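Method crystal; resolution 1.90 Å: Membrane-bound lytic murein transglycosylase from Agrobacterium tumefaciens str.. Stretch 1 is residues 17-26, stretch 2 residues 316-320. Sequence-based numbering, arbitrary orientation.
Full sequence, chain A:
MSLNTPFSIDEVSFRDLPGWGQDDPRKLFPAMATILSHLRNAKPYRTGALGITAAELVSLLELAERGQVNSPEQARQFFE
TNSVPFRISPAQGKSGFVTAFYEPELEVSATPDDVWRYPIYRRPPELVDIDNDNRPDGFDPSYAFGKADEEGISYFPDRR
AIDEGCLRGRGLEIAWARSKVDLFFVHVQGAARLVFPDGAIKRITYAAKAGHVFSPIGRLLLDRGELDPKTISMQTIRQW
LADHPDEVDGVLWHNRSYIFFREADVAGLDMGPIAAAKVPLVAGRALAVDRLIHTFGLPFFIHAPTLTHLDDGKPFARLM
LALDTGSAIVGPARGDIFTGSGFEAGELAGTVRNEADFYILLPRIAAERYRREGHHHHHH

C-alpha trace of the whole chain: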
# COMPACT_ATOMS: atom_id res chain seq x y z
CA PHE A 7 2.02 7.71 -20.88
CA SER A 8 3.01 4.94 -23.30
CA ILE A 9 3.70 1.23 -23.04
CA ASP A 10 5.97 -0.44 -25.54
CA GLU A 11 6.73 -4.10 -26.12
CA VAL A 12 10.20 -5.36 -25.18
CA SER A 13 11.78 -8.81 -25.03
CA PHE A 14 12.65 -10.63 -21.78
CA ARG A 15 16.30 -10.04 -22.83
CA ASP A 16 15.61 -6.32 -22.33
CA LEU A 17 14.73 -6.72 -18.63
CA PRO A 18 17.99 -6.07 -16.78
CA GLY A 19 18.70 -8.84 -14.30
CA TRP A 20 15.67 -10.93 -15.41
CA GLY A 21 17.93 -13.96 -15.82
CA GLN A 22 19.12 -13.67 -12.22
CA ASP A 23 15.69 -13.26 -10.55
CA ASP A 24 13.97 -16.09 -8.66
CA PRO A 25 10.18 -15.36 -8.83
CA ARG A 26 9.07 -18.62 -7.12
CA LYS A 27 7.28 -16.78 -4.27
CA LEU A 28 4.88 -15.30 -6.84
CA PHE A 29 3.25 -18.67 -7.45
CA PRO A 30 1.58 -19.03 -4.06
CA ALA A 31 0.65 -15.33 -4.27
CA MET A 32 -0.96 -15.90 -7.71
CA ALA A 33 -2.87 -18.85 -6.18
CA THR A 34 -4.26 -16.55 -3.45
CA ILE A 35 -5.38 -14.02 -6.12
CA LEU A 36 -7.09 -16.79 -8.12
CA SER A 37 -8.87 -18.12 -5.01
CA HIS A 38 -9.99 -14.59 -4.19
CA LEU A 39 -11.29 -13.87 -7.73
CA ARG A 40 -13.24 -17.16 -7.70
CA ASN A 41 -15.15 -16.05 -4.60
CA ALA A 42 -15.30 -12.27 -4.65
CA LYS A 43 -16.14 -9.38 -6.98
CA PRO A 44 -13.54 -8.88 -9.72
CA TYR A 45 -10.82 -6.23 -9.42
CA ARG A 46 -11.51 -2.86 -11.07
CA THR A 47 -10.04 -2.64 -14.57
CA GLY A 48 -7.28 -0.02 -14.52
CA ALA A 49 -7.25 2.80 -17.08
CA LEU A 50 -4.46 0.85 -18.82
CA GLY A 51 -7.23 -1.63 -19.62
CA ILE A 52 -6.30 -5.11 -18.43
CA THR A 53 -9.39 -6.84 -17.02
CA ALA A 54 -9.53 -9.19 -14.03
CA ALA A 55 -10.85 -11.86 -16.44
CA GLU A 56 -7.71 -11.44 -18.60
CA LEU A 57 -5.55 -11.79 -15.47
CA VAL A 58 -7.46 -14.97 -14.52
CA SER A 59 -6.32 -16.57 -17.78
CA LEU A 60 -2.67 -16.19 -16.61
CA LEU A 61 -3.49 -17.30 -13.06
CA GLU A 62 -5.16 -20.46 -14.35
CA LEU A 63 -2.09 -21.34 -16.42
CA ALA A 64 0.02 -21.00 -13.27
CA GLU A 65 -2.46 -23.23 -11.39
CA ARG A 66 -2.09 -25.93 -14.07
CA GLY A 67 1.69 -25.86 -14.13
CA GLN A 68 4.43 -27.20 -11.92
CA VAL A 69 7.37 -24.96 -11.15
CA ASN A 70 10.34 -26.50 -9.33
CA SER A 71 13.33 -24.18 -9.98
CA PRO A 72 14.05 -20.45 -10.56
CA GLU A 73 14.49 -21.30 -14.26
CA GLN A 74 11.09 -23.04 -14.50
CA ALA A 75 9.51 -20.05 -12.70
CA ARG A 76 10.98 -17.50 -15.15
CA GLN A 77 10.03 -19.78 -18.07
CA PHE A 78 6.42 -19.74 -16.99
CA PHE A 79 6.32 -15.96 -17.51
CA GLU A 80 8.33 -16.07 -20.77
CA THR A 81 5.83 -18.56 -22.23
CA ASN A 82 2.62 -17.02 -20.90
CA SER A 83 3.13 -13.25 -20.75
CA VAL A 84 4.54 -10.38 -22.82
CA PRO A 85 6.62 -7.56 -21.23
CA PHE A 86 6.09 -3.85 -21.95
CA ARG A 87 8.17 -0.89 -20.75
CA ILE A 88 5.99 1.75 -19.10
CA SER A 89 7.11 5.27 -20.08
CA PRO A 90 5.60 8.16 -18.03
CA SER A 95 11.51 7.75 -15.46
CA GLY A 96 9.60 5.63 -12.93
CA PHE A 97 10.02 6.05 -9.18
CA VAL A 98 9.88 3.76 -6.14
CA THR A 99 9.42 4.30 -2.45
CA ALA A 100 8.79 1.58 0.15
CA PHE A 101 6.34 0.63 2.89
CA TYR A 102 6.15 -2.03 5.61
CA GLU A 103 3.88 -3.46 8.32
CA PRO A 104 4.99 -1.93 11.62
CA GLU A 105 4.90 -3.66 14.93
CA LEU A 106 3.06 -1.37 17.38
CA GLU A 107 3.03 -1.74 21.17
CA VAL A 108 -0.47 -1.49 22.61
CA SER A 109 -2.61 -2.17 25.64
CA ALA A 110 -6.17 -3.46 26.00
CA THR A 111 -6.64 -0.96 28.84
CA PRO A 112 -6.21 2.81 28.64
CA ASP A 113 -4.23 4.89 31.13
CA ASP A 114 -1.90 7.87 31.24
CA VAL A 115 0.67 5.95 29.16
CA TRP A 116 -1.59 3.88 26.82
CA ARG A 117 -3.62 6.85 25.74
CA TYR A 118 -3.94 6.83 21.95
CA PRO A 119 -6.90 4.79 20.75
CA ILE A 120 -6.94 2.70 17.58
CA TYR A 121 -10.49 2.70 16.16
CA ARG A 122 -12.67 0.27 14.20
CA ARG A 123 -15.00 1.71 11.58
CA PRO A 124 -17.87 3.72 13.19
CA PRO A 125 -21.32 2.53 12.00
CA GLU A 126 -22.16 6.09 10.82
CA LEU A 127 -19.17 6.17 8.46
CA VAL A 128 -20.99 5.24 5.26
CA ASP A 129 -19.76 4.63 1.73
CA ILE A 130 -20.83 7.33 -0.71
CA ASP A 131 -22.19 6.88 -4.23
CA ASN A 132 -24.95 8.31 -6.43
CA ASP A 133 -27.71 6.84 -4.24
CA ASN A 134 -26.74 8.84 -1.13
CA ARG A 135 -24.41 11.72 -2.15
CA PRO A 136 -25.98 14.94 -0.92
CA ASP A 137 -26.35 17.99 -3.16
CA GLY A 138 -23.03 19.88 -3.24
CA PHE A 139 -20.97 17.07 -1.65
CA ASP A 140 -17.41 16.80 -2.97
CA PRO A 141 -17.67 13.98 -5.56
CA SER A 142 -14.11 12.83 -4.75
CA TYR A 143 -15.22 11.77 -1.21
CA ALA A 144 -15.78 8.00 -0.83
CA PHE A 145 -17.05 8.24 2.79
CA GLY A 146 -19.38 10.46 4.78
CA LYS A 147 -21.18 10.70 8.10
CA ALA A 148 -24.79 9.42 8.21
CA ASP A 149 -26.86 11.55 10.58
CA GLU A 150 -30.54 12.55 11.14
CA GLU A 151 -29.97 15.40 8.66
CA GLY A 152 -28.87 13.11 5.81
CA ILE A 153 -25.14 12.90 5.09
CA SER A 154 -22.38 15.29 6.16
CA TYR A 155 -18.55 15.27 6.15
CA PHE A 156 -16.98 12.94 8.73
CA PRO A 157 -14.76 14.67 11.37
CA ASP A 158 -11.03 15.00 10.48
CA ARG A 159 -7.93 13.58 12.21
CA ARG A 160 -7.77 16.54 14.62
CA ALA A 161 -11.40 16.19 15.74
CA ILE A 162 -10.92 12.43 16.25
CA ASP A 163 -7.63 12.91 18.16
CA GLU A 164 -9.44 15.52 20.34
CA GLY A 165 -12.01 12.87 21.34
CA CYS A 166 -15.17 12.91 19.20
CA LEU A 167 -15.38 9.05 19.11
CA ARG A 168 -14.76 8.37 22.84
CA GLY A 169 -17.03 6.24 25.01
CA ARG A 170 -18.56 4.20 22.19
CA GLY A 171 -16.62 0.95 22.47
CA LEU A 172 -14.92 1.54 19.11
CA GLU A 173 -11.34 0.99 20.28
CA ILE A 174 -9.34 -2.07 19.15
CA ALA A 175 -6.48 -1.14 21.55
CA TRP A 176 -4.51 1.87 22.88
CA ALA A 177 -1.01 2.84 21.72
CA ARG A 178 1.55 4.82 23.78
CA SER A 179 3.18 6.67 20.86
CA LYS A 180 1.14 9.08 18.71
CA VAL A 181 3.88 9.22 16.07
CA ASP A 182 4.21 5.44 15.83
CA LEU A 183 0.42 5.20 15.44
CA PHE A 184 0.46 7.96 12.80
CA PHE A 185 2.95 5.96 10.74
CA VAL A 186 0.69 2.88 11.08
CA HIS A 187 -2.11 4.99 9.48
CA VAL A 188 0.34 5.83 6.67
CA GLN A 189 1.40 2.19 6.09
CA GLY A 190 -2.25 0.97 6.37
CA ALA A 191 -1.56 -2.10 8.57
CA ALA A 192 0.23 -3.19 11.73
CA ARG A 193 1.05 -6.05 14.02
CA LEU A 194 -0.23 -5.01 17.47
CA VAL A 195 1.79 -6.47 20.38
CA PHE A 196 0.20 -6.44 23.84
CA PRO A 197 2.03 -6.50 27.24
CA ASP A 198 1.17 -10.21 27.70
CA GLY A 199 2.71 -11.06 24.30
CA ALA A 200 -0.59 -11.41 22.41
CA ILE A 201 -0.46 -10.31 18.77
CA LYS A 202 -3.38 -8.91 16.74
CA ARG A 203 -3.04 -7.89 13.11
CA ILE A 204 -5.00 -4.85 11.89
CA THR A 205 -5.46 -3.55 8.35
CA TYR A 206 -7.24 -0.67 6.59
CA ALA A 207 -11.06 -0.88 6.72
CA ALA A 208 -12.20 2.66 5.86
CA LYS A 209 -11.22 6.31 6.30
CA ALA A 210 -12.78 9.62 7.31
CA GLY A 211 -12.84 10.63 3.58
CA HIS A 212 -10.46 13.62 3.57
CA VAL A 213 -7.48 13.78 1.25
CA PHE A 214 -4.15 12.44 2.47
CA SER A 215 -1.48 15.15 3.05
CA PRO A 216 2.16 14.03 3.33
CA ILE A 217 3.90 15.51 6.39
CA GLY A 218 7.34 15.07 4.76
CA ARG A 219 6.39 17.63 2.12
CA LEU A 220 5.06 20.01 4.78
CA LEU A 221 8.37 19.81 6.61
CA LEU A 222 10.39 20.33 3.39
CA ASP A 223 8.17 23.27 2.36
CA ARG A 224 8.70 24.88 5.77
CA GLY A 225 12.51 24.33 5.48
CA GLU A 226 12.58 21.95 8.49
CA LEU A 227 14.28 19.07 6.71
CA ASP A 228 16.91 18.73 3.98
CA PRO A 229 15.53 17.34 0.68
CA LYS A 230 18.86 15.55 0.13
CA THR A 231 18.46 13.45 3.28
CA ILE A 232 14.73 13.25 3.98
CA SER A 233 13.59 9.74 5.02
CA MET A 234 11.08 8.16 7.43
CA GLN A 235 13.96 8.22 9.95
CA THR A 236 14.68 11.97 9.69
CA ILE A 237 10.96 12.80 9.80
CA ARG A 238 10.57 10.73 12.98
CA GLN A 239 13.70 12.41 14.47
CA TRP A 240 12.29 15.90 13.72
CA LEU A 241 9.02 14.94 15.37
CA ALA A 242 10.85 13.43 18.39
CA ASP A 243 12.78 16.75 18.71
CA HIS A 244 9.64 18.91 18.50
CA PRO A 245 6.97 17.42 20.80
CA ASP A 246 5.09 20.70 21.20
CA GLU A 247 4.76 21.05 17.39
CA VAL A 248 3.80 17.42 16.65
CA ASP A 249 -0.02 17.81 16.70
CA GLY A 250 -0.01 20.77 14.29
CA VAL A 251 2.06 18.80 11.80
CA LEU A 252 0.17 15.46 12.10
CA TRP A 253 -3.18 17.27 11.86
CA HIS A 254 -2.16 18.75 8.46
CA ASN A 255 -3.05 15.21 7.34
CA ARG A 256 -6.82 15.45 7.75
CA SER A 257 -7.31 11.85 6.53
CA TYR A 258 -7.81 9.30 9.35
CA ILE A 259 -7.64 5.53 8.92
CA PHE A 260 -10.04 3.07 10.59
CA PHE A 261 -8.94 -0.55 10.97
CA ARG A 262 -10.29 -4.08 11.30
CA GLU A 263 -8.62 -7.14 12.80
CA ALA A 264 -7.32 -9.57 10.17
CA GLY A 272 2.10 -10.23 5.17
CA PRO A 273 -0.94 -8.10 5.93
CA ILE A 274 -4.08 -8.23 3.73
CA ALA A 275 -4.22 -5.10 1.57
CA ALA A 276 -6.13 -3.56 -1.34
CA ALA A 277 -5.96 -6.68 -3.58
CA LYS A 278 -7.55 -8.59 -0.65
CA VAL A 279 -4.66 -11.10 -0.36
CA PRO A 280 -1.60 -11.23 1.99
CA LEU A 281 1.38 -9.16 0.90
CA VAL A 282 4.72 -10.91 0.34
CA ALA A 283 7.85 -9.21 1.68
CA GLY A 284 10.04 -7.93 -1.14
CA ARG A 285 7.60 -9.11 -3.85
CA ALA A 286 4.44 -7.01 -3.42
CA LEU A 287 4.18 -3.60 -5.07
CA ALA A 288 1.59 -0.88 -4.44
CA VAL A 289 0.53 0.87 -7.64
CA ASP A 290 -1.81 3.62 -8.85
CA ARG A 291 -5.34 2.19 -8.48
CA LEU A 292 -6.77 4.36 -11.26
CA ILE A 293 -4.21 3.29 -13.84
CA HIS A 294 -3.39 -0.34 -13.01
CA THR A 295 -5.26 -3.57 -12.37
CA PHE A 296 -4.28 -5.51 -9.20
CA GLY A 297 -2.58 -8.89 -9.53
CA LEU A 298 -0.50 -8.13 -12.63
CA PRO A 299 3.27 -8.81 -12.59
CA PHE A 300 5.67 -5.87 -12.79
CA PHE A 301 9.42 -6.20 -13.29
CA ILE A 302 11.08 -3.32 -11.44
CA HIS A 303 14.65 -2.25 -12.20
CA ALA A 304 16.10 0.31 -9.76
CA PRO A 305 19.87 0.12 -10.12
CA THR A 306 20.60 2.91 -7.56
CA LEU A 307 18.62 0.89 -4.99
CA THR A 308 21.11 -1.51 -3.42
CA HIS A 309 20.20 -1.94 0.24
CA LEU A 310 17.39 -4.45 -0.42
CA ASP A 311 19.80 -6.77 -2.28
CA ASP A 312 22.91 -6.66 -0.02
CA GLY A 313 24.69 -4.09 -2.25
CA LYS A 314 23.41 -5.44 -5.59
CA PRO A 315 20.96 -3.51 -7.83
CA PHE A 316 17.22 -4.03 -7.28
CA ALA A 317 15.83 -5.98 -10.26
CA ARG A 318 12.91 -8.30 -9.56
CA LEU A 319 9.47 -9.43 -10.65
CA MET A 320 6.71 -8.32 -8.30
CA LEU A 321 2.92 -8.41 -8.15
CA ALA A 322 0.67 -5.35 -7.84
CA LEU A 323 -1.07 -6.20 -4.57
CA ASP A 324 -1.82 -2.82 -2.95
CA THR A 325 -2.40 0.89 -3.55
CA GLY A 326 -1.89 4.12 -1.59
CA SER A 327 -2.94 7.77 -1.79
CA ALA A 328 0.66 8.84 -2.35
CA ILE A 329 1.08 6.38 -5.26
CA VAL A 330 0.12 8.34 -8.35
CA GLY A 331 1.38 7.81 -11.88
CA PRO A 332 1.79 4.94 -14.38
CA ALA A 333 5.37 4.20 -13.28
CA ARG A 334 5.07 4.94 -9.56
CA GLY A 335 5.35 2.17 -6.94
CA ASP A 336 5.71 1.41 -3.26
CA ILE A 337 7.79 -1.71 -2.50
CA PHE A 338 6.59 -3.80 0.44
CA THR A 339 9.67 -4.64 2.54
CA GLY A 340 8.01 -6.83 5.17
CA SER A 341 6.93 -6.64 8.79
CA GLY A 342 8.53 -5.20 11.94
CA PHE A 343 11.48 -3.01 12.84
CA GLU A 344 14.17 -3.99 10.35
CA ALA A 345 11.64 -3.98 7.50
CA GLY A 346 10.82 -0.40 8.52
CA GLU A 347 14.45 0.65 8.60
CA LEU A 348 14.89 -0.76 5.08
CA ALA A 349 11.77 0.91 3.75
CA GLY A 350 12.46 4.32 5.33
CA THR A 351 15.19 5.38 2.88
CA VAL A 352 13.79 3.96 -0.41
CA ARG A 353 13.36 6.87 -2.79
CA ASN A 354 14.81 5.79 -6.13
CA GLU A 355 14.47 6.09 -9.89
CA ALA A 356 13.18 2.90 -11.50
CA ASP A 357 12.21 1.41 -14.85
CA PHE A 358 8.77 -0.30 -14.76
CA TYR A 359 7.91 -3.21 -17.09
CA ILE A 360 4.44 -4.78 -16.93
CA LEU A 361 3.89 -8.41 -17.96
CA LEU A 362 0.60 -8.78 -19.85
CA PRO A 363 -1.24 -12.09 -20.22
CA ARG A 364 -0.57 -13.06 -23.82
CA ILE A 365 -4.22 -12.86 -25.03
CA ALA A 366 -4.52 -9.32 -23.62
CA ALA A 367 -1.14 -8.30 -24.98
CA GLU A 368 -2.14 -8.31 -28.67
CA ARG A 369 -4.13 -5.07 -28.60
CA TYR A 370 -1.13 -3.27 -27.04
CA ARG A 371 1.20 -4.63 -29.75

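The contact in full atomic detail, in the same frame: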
# COMPACT_ATOMS: atom_id res chain seq x y z
N LEU A 17 15.00 -6.95 -20.05
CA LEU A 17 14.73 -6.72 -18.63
C LEU A 17 16.01 -6.97 -17.86
O LEU A 17 16.40 -8.12 -17.68
CB LEU A 17 13.60 -7.62 -18.12
CG LEU A 17 12.11 -7.22 -18.23
CD1 LEU A 17 11.76 -6.64 -19.57
CD2 LEU A 17 11.23 -8.45 -17.94
N PRO A 18 16.69 -5.89 -17.42
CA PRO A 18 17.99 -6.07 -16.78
C PRO A 18 17.88 -6.89 -15.51
O PRO A 18 17.06 -6.58 -14.63
CB PRO A 18 18.43 -4.63 -16.48
CG PRO A 18 17.64 -3.78 -17.43
CD PRO A 18 16.31 -4.47 -17.49
N GLY A 19 18.68 -7.95 -15.44
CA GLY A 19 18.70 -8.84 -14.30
C GLY A 19 17.59 -9.89 -14.28
O GLY A 19 17.52 -10.66 -13.34
N TRP A 20 16.74 -9.92 -15.30
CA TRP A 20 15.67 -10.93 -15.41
C TRP A 20 16.23 -12.33 -15.18
O TRP A 20 15.74 -13.09 -14.34
CB TRP A 20 14.97 -10.86 -16.78
CG TRP A 20 14.02 -12.01 -17.02
CD1 TRP A 20 14.23 -13.11 -17.81
CD2 TRP A 20 12.73 -12.19 -16.43
NE1 TRP A 20 13.14 -13.95 -17.76
CE2 TRP A 20 12.21 -13.41 -16.91
CE3 TRP A 20 11.96 -11.42 -15.55
CZ2 TRP A 20 10.95 -13.88 -16.53
CZ3 TRP A 20 10.70 -11.89 -15.18
CH2 TRP A 20 10.21 -13.12 -15.67
N GLY A 21 17.29 -12.66 -15.92
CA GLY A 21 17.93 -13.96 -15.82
C GLY A 21 18.43 -14.37 -14.44
O GLY A 21 18.65 -15.56 -14.18
N GLN A 22 18.61 -13.39 -13.56
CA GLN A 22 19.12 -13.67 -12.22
C GLN A 22 18.03 -13.67 -11.14
O GLN A 22 18.31 -13.96 -9.97
CB GLN A 22 20.24 -12.68 -11.86
CG GLN A 22 21.56 -12.91 -12.66
CD GLN A 22 21.37 -12.74 -14.16
OE1 GLN A 22 21.00 -11.66 -14.63
NE2 GLN A 22 21.62 -13.80 -14.92
N ASP A 23 16.79 -13.34 -11.52
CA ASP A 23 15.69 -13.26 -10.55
C ASP A 23 15.07 -14.63 -10.29
O ASP A 23 14.98 -15.46 -11.20
CB ASP A 23 14.62 -12.27 -11.04
CG ASP A 23 13.60 -11.91 -9.94
OD1 ASP A 23 13.99 -11.78 -8.76
OD2 ASP A 23 12.41 -11.75 -10.29
N ASP A 24 14.67 -14.87 -9.04
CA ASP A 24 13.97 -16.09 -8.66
C ASP A 24 12.54 -15.71 -8.24
O ASP A 24 12.33 -15.38 -7.07
CB ASP A 24 14.68 -16.79 -7.49
CG ASP A 24 13.90 -18.01 -6.97
OD1 ASP A 24 12.85 -18.37 -7.55
OD2 ASP A 24 14.33 -18.61 -5.95
N PRO A 25 11.57 -15.75 -9.18
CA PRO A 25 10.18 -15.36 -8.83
C PRO A 25 9.28 -16.48 -8.26
O PRO A 25 8.03 -16.40 -8.36
CB PRO A 25 9.64 -14.84 -10.18
CG PRO A 25 10.30 -15.78 -11.19
CD PRO A 25 11.71 -16.05 -10.62
N ARG A 26 9.88 -17.50 -7.64
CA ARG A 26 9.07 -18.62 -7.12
C ARG A 26 8.02 -18.24 -6.09
O ARG A 26 6.97 -18.87 -6.05
CB ARG A 26 9.96 -19.77 -6.58
CG ARG A 26 10.43 -20.68 -7.71
CD ARG A 26 11.34 -21.81 -7.17
NE ARG A 26 12.57 -21.26 -6.60
CZ ARG A 26 13.51 -21.98 -6.01
NH1 ARG A 26 13.40 -23.30 -5.94
NH2 ARG A 26 14.57 -21.37 -5.50
N PHE A 316 18.58 -3.51 -7.36
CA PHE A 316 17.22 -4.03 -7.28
C PHE A 316 16.71 -4.33 -8.70
O PHE A 316 16.64 -3.43 -9.54
CB PHE A 316 16.33 -2.97 -6.61
CG PHE A 316 14.93 -3.44 -6.28
CD1 PHE A 316 14.63 -3.91 -5.01
CD2 PHE A 316 13.91 -3.39 -7.23
CE1 PHE A 316 13.34 -4.34 -4.67
CE2 PHE A 316 12.60 -3.82 -6.90
CZ PHE A 316 12.34 -4.30 -5.61
N ALA A 317 16.38 -5.59 -8.96
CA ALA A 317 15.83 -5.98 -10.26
C ALA A 317 15.04 -7.26 -10.06
O ALA A 317 15.60 -8.35 -10.07
CB ALA A 317 16.95 -6.20 -11.30
N ARG A 318 13.72 -7.13 -9.89
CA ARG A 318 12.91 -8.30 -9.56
C ARG A 318 11.49 -8.18 -10.07
O ARG A 318 10.99 -7.08 -10.28
CB ARG A 318 12.92 -8.59 -8.05
CG ARG A 318 12.28 -7.54 -7.19
CD ARG A 318 12.36 -7.90 -5.71
NE ARG A 318 13.70 -7.66 -5.14
CZ ARG A 318 13.94 -7.55 -3.83
NH1 ARG A 318 12.96 -7.65 -2.94
NH2 ARG A 318 15.18 -7.34 -3.39
N LEU A 319 10.88 -9.33 -10.29
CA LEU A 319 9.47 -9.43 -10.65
C LEU A 319 8.60 -9.38 -9.40
O LEU A 319 8.87 -10.08 -8.42
CB LEU A 319 9.20 -10.72 -11.40
CG LEU A 319 7.82 -10.83 -12.08
CD1 LEU A 319 7.61 -9.73 -13.14
CD2 LEU A 319 7.67 -12.20 -12.69
N MET A 320 7.56 -8.56 -9.47
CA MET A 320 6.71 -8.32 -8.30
C MET A 320 5.26 -8.43 -8.75
O MET A 320 4.97 -8.49 -9.94
CB MET A 320 6.99 -6.92 -7.73
CG MET A 320 8.50 -6.63 -7.35
SD MET A 320 8.72 -4.96 -6.67
CE MET A 320 8.22 -5.36 -4.99
O HOH W 1 17.79 -9.96 -10.73
O HOH W 2 16.17 -10.51 -7.63

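Residues 316-320 form an extended strand, and residues 17-26 run past it as a beta turn and a short 3-10 segment, followed by loop. The partners lie nearly three hundred residues apart in sequence, so the contact is a product of the tertiary fold. A type II beta turn spans L17 to W20, closed by a hydrogen bond from W20 N to L17 O at 3.0 Å. A short 3-10 segment, 20-22, follows directly, with Q22 N donating to G19 O at 2.9 Å and D23 N to W20 O at 3.0 Å. These turns satisfy part of the segment's backbone internally, and no direct backbone-to-backbone hydrogen bond joins it to the strand. The nearest CA pairs are G19 with A317 at 5.7 Å, D23 with R318 at 5.8 Å and P25 with L319 at 6.2 Å, so the two chains advance in the same sense, though the turns consume more residues than the strand does.

G19 occupies the third position of the turn with phi/psi of 82/1, a conformation that favours glycine. Its missing side chain also matters for packing: an ideal CB would point toward the strand and lie 3.0 Å from A317 CB, a tight approach. The methyl of A317 is correspondingly small, and it fits against the turn with its CB 3.4 Å from P18 O and 4.4 Å from G19 CA. P18, with phi of -62, suits the second position of the turn, since its ring restrains phi to such values. A water then links the two backbones, donating to G19 O at 2.7 Å and to A317 O at 2.8 Å.

The direct polar link is made by D23. Its CB points toward the strand, and chi1 near t carries the carboxylate to the strand backbone, where L319 N donates to D23 OD2 at 2.9 Å with a nearly linear angle of 173°. A short acidic side chain is well suited to this task, offering acceptor oxygens to a strand amide. The other oxygen, D23 OD1, lies 3.4 Å from R318 CB and accepts a hydrogen bond from a second water at 2.8 Å; that water also makes a weak bond to A317 O at 3.3 Å. R318 contributes its aliphatic base here, while the end of its side chain leads away and its guanidinium is hydrogen-bonded elsewhere in the structure.

L319 supplies the apolar part of the contact. Like A317, two residues before it, it points its CB toward the turns, as the alternation of a strand predicts, whereas the CB of M320 points away. The CD2 methyl of L319 lies 3.9 Å from W20 CZ3, at the edge of the indole and near its plane, and 4.1 Å from P25 CB. Although the CA-to-CB bond of W20 points away, its large ring extends back far enough to reach this leucine. Branched leucine, flat indole and compact proline thus bury hydrocarbon together beside the D23 hydrogen bond.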